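Local atomic coordinates of bradyzoite surface antigen BSR4 (Toxoplasma gondii, PDB entry 2JKS), a protein that is a bradyzoite-stage surface antigen of the SAG1-related superfamily that binds zinc in the crystal and whose molecular role is not assigned. Residues C77-N82 and T152-L157; E235-F240 and A267-L272. All blocks are in the same frame, centred on the assembly; numbering follows the deposited sequence.

Contact 1 (C77-N82 and T152-L157)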
loop_
_atom_site.group_PDB
_atom_site.type_symbol
_atom_site.label_atom_id
_atom_site.label_comp_id
_atom_site.label_asym_id
_atom_site.label_seq_id
_atom_site.Cartn_x
_atom_site.Cartn_y
_atom_site.Cartn_z
ATOM N N CYS A 77 -13.470 -12.803 -13.492
ATOM C CA CYS A 77 -14.095 -13.311 -12.281
ATOM C C CYS A 77 -15.612 -13.299 -12.373
ATOM O O CYS A 77 -16.245 -12.242 -12.269
ATOM C CB CYS A 77 -13.624 -12.491 -11.070
ATOM S SG CYS A 77 -11.928 -12.898 -10.531
ATOM N N GLN A 78 -16.189 -14.485 -12.553
ATOM C CA GLN A 78 -17.622 -14.649 -12.843
ATOM C C GLN A 78 -18.473 -14.927 -11.588
ATOM O O GLN A 78 -18.132 -15.787 -10.782
ATOM C CB GLN A 78 -17.829 -15.770 -13.896
ATOM C CG GLN A 78 -16.789 -15.796 -15.033
ATOM C CD GLN A 78 -17.144 -16.771 -16.186
ATOM O OE1 GLN A 78 -17.437 -16.341 -17.301
ATOM N NE2 GLN A 78 -17.101 -18.075 -15.911
ATOM N N PHE A 79 -19.539 -14.155 -11.400
ATOM C CA PHE A 79 -20.541 -14.390 -10.359
ATOM C C PHE A 79 -21.908 -14.648 -11.026
ATOM O O PHE A 79 -22.466 -13.772 -11.689
ATOM C CB PHE A 79 -20.684 -13.174 -9.444
ATOM C CG PHE A 79 -19.584 -13.025 -8.421
ATOM C CD1 PHE A 79 -19.733 -13.563 -7.143
ATOM C CD2 PHE A 79 -18.427 -12.308 -8.716
ATOM C CE1 PHE A 79 -18.738 -13.428 -6.175
ATOM C CE2 PHE A 79 -17.412 -12.169 -7.744
ATOM C CZ PHE A 79 -17.576 -12.738 -6.479
ATOM N N GLY A 80 -22.455 -15.843 -10.834
ATOM C CA GLY A 80 -23.687 -16.206 -11.527
ATOM C C GLY A 80 -23.441 -16.339 -13.019
ATOM O O GLY A 80 -22.299 -16.522 -13.457
ATOM N N ALA A 81 -24.511 -16.239 -13.799
ATOM C CA ALA A 81 -24.418 -16.287 -15.272
ATOM C C ALA A 81 -24.061 -14.925 -15.883
ATOM O O ALA A 81 -23.579 -14.841 -17.012
ATOM C CB ALA A 81 -25.734 -16.822 -15.872
ATOM N N ASN A 82 -24.270 -13.864 -15.114
ATOM C CA ASN A 82 -24.247 -12.503 -15.629
ATOM C C ASN A 82 -23.119 -11.662 -15.047
ATOM O O ASN A 82 -22.573 -10.773 -15.719
ATOM C CB ASN A 82 -25.587 -11.836 -15.283
ATOM C CG ASN A 82 -25.846 -11.805 -13.771
ATOM O OD1 ASN A 82 -25.519 -10.822 -13.104
ATOM N ND2 ASN A 82 -26.400 -12.893 -13.224
ATOM N N THR A 152 -27.609 -21.246 -9.156
ATOM C CA THR A 152 -26.549 -20.799 -8.259
ATOM C C THR A 152 -26.983 -19.702 -7.259
ATOM O O THR A 152 -27.969 -18.978 -7.468
ATOM C CB THR A 152 -25.335 -20.275 -9.058
ATOM O OG1 THR A 152 -25.709 -19.079 -9.746
ATOM C CG2 THR A 152 -24.885 -21.281 -10.053
ATOM N N ALA A 153 -26.245 -19.616 -6.152
ATOM C CA ALA A 153 -26.223 -18.418 -5.345
ATOM C C ALA A 153 -24.743 -18.186 -5.037
ATOM O O ALA A 153 -23.912 -19.098 -5.172
ATOM C CB ALA A 153 -27.008 -18.612 -4.089
ATOM N N ALA A 154 -24.411 -16.961 -4.656
ATOM C CA ALA A 154 -23.017 -16.613 -4.369
ATOM C C ALA A 154 -22.913 -15.582 -3.237
ATOM O O ALA A 154 -23.890 -14.907 -2.923
ATOM C CB ALA A 154 -22.366 -16.087 -5.642
ATOM N N CYS A 155 -21.736 -15.512 -2.609
ATOM C CA CYS A 155 -21.371 -14.408 -1.714
ATOM C C CYS A 155 -20.222 -13.712 -2.363
ATOM O O CYS A 155 -19.303 -14.351 -2.909
ATOM C CB CYS A 155 -20.829 -14.922 -0.386
ATOM S SG CYS A 155 -22.052 -15.539 0.723
ATOM N N LYS A 156 -20.231 -12.405 -2.263
ATOM C CA LYS A 156 -19.077 -11.649 -2.692
ATOM C C LYS A 156 -18.404 -10.843 -1.535
ATOM O O LYS A 156 -19.059 -10.112 -0.817
ATOM C CB LYS A 156 -19.510 -10.763 -3.851
ATOM C CG LYS A 156 -18.485 -9.837 -4.326
ATOM C CD LYS A 156 -19.220 -8.651 -4.830
ATOM C CE LYS A 156 -18.543 -8.113 -6.056
ATOM N NZ LYS A 156 -19.364 -7.003 -6.535
ATOM N N LEU A 157 -17.086 -11.000 -1.369
ATOM C CA LEU A 157 -16.377 -10.303 -0.313
ATOM C C LEU A 157 -15.370 -9.332 -0.904
ATOM O O LEU A 157 -14.475 -9.747 -1.603
ATOM C CB LEU A 157 -15.643 -11.299 0.625
ATOM C CG LEU A 157 -14.870 -10.672 1.807
ATOM C CD1 LEU A 157 -15.788 -9.898 2.754
ATOM C CD2 LEU A 157 -14.043 -11.716 2.588
#

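Contact 2 (E235-F240 and A267-L272)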
loop_
_atom_site.group_PDB
_atom_site.type_symbol
_atom_site.label_atom_id
_atom_site.label_comp_id
_atom_site.label_asym_id
_atom_site.label_seq_id
_atom_site.Cartn_x
_atom_site.Cartn_y
_atom_site.Cartn_z
ATOM N N GLU A 235 21.839 27.944 -0.439
ATOM C CA GLU A 235 21.419 29.066 0.414
ATOM C C GLU A 235 21.453 28.732 1.906
ATOM O O GLU A 235 21.512 29.653 2.742
ATOM C CB GLU A 235 20.034 29.616 0.036
ATOM C CG GLU A 235 20.004 30.510 -1.203
ATOM C CD GLU A 235 20.921 31.720 -1.040
ATOM O OE1 GLU A 235 20.683 32.531 -0.090
ATOM O OE2 GLU A 235 21.888 31.840 -1.838
ATOM N N ILE A 236 21.400 27.439 2.233
ATOM C CA ILE A 236 21.437 26.954 3.618
ATOM C C ILE A 236 22.704 26.143 3.924
ATOM O O ILE A 236 23.134 26.080 5.076
ATOM C CB ILE A 236 20.136 26.215 4.037
ATOM C CG1 ILE A 236 19.905 24.904 3.242
ATOM C CG2 ILE A 236 18.952 27.177 3.945
ATOM C CD1 ILE A 236 18.728 24.123 3.704
ATOM N N PHE A 237 23.277 25.531 2.892
ATOM C CA PHE A 237 24.542 24.797 2.975
ATOM C C PHE A 237 25.515 25.453 1.989
ATOM O O PHE A 237 25.649 25.018 0.823
ATOM C CB PHE A 237 24.387 23.285 2.644
ATOM C CG PHE A 237 23.249 22.599 3.367
ATOM C CD1 PHE A 237 22.964 22.888 4.723
ATOM C CD2 PHE A 237 22.484 21.647 2.711
ATOM C CE1 PHE A 237 21.917 22.254 5.398
ATOM C CE2 PHE A 237 21.435 21.003 3.377
ATOM C CZ PHE A 237 21.163 21.318 4.716
ATOM N N PRO A 238 26.238 26.502 2.447
ATOM C CA PRO A 238 27.152 27.234 1.546
ATOM C C PRO A 238 28.119 26.356 0.740
ATOM O O PRO A 238 28.417 26.678 -0.386
ATOM C CB PRO A 238 27.928 28.162 2.497
ATOM C CG PRO A 238 27.009 28.376 3.684
ATOM C CD PRO A 238 26.266 27.034 3.829
ATOM N N LYS A 239 28.566 25.233 1.297
ATOM C CA LYS A 239 29.487 24.290 0.621
ATOM C C LYS A 239 28.806 23.215 -0.306
ATOM O O LYS A 239 29.481 22.315 -0.880
ATOM C CB LYS A 239 30.337 23.576 1.695
ATOM C CG LYS A 239 31.155 24.567 2.550
ATOM C CD LYS A 239 31.776 23.902 3.775
ATOM C CE LYS A 239 32.621 24.905 4.578
ATOM N NZ LYS A 239 32.872 24.365 5.949
ATOM N N PHE A 240 27.483 23.301 -0.424
ATOM C CA PHE A 240 26.700 22.330 -1.193
ATOM C C PHE A 240 27.272 22.078 -2.596
ATOM O O PHE A 240 27.675 23.022 -3.286
ATOM C CB PHE A 240 25.265 22.844 -1.348
ATOM C CG PHE A 240 24.362 21.894 -2.102
ATOM C CD1 PHE A 240 23.806 20.778 -1.464
ATOM C CD2 PHE A 240 24.049 22.144 -3.454
ATOM C CE1 PHE A 240 22.971 19.903 -2.158
ATOM C CE2 PHE A 240 23.210 21.294 -4.171
ATOM C CZ PHE A 240 22.646 20.173 -3.519
ATOM N N ALA A 267 24.566 27.029 11.760
ATOM C CA ALA A 267 23.324 27.224 12.465
ATOM C C ALA A 267 22.307 26.204 11.956
ATOM O O ALA A 267 22.457 25.709 10.840
ATOM C CB ALA A 267 22.817 28.649 12.272
ATOM N N ASP A 268 21.313 25.909 12.787
ATOM C CA ASP A 268 20.269 24.895 12.476
ATOM C C ASP A 268 19.541 25.413 11.231
ATOM O O ASP A 268 19.314 26.626 11.106
ATOM C CB ASP A 268 19.237 24.830 13.588
ATOM C CG ASP A 268 19.753 24.185 14.857
ATOM O OD1 ASP A 268 20.933 23.817 14.900
ATOM O OD2 ASP A 268 18.925 24.059 15.761
ATOM N N GLN A 269 19.236 24.521 10.297
ATOM C CA GLN A 269 18.463 24.877 9.101
ATOM C C GLN A 269 17.334 23.833 8.966
ATOM O O GLN A 269 17.373 22.763 9.565
ATOM C CB GLN A 269 19.367 24.833 7.854
ATOM C CG GLN A 269 20.657 25.642 7.953
ATOM C CD GLN A 269 20.392 27.137 7.952
ATOM O OE1 GLN A 269 19.336 27.583 7.480
ATOM N NE2 GLN A 269 21.360 27.930 8.477
ATOM N N GLN A 270 16.327 24.129 8.170
ATOM C CA GLN A 270 15.259 23.123 7.972
ATOM C C GLN A 270 14.961 23.191 6.512
ATOM O O GLN A 270 15.077 24.261 5.883
ATOM C CB GLN A 270 13.984 23.479 8.711
ATOM C CG GLN A 270 13.979 23.305 10.226
ATOM C CD GLN A 270 12.539 23.318 10.747
ATOM O OE1 GLN A 270 11.743 24.223 10.381
ATOM N NE2 GLN A 270 12.173 22.295 11.568
ATOM N N PHE A 271 14.667 22.025 5.943
ATOM C CA PHE A 271 14.281 21.970 4.534
ATOM C C PHE A 271 13.230 20.871 4.386
ATOM O O PHE A 271 13.087 20.019 5.271
ATOM C CB PHE A 271 15.480 21.804 3.580
ATOM C CG PHE A 271 16.172 20.455 3.668
ATOM C CD1 PHE A 271 15.767 19.387 2.837
ATOM C CD2 PHE A 271 17.210 20.237 4.589
ATOM C CE1 PHE A 271 16.416 18.176 2.886
ATOM C CE2 PHE A 271 17.880 18.995 4.617
ATOM C CZ PHE A 271 17.488 17.977 3.783
ATOM N N LEU A 272 12.487 20.919 3.277
ATOM C CA LEU A 272 11.459 19.930 3.030
ATOM C C LEU A 272 11.662 19.304 1.646
ATOM O O LEU A 272 11.889 19.983 0.692
ATOM C CB LEU A 272 10.105 20.619 3.155
ATOM C CG LEU A 272 8.749 19.970 3.103
ATOM C CD1 LEU A 272 7.824 20.946 3.784
ATOM C CD2 LEU A 272 8.277 19.695 1.670
#

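Contact 1 (C77-N82 and T152-L157)
Phe-79 stands opposite Ala-154 in the backbone register, their CA atoms 6.9 Å apart, where the axes of strands 77-79 and 152-157 approach to 9.0 Å with N-to-C directions 126° apart. Both strands belong to the same mixed sheet of the N-terminal SRS domain but are not neighbours in it: the sheet must curl to bring its outermost strand 76-79 near 152-157, and the two meet through side chains, not by pairing. Phe-79 carries most of the contact. Its chi1 of -77° sets CG anti to the carbonyl carbon, beside the backbone N; CD1, CE1 and CZ are the ring atoms that touch the other strand. Ala-154 CB sits near the ring plane, 3.9 Å from Phe-79 CD1. Cys-155 O also lies at the edge, 3.4 Å from Phe-79 CE1, a close approach of an aromatic C-H side to a carbonyl. Lys-156 crosses the phenyl group at about a right angle, touching it with its aliphatic root: CB is 3.6 Å from Phe-79 CE1, CG 3.7 Å from Phe-79 CZ. The lysine chain bends at chi2 and chi3. Its NZ stays 6.0 Å from the Phe-79 centroid, 21° off the ring normal, a long and at most weak cation-pi attraction. Pro-28 and Ile-57 also touch the Phe-79 side chain, while the Cys-155 disulfide to Cys-16 reaches the other sheet of the domain. After Phe-79 the strand ends; Gly-80 has a positive phi, and its N is hydrogen-bonded to Gln-139 OE1. Thr-152 points its CB toward the 77-82 segment, and Thr-152 OG1 rests 3.9 Å from Gly-80 CA.

Contact 2 (E235-F240 and A267-L272)
Phe-237 meets Phe-271 at its ring edge, where Phe-271 CE2 lies near the Phe-237 plane, while one face of Phe-237 is covered by Ile-236 CG1, 3.8 Å above the plane and over its centre. This cluster packs the loop between strands 230-232 and 245-247 against the start of strand 269-277, in the C-terminal SRS domain with its mixed beta sheets. The two phenylalanine side chains cross at about a right angle: Phe-237 CZ comes 4.0 Å from Phe-271 CE2 and is nearly as close to CD2. Phe-233 meets the Phe-271 ring edge-to-face, extending the aromatic group beyond the contact. Val-307 of strand 301-307 touches both Phe-237 and Phe-271. Ile-236 spans Gln-269 and Phe-271. The isoleucine and phenylalanine side chains cross at about a right angle, Ile-236 CD1 4.0 Å from Phe-271 CB, while the other branch of Ile-236 turns to Gln-269. Ile-236 and Gln-269 slide past each other in opposite directions, and the bend of the glutamine at chi2 (-70°) brings its CD beside Ile-236 CB. Gln-269 CG lies 3.8 Å from Ile-236 O. The loop next closes as a type I beta turn, Phe-240 N donating to Phe-237 O at 2.8 Å. Glu-266, a zinc ligand in the crystal, precedes the strand by a few residues. Where the loop meets the glutamine amide most closely, Ile-236 CG2 stands 3.6 Å from Gln-269 OE1.

In the fold
Contact 1 belongs to the N-terminal SRS domain and contact 2 to the C-terminal one; their centres are 60 Å apart, on opposite sides of the chain's centre, and they share no strand. Both are partly buried, each with an aromatic inner portion and a more accessible margin, and both rest on van der Waals packing. In contact 1 two non-adjacent strands of one sheet meet chiefly through one phenyl ring, with a small polar margin and disulfides nearby. Contact 2 instead seats an irregular loop on a strand through two phenylalanines and an isoleucine, near a zinc-binding glutamate, whereas contact 1 lies away from the metal sites.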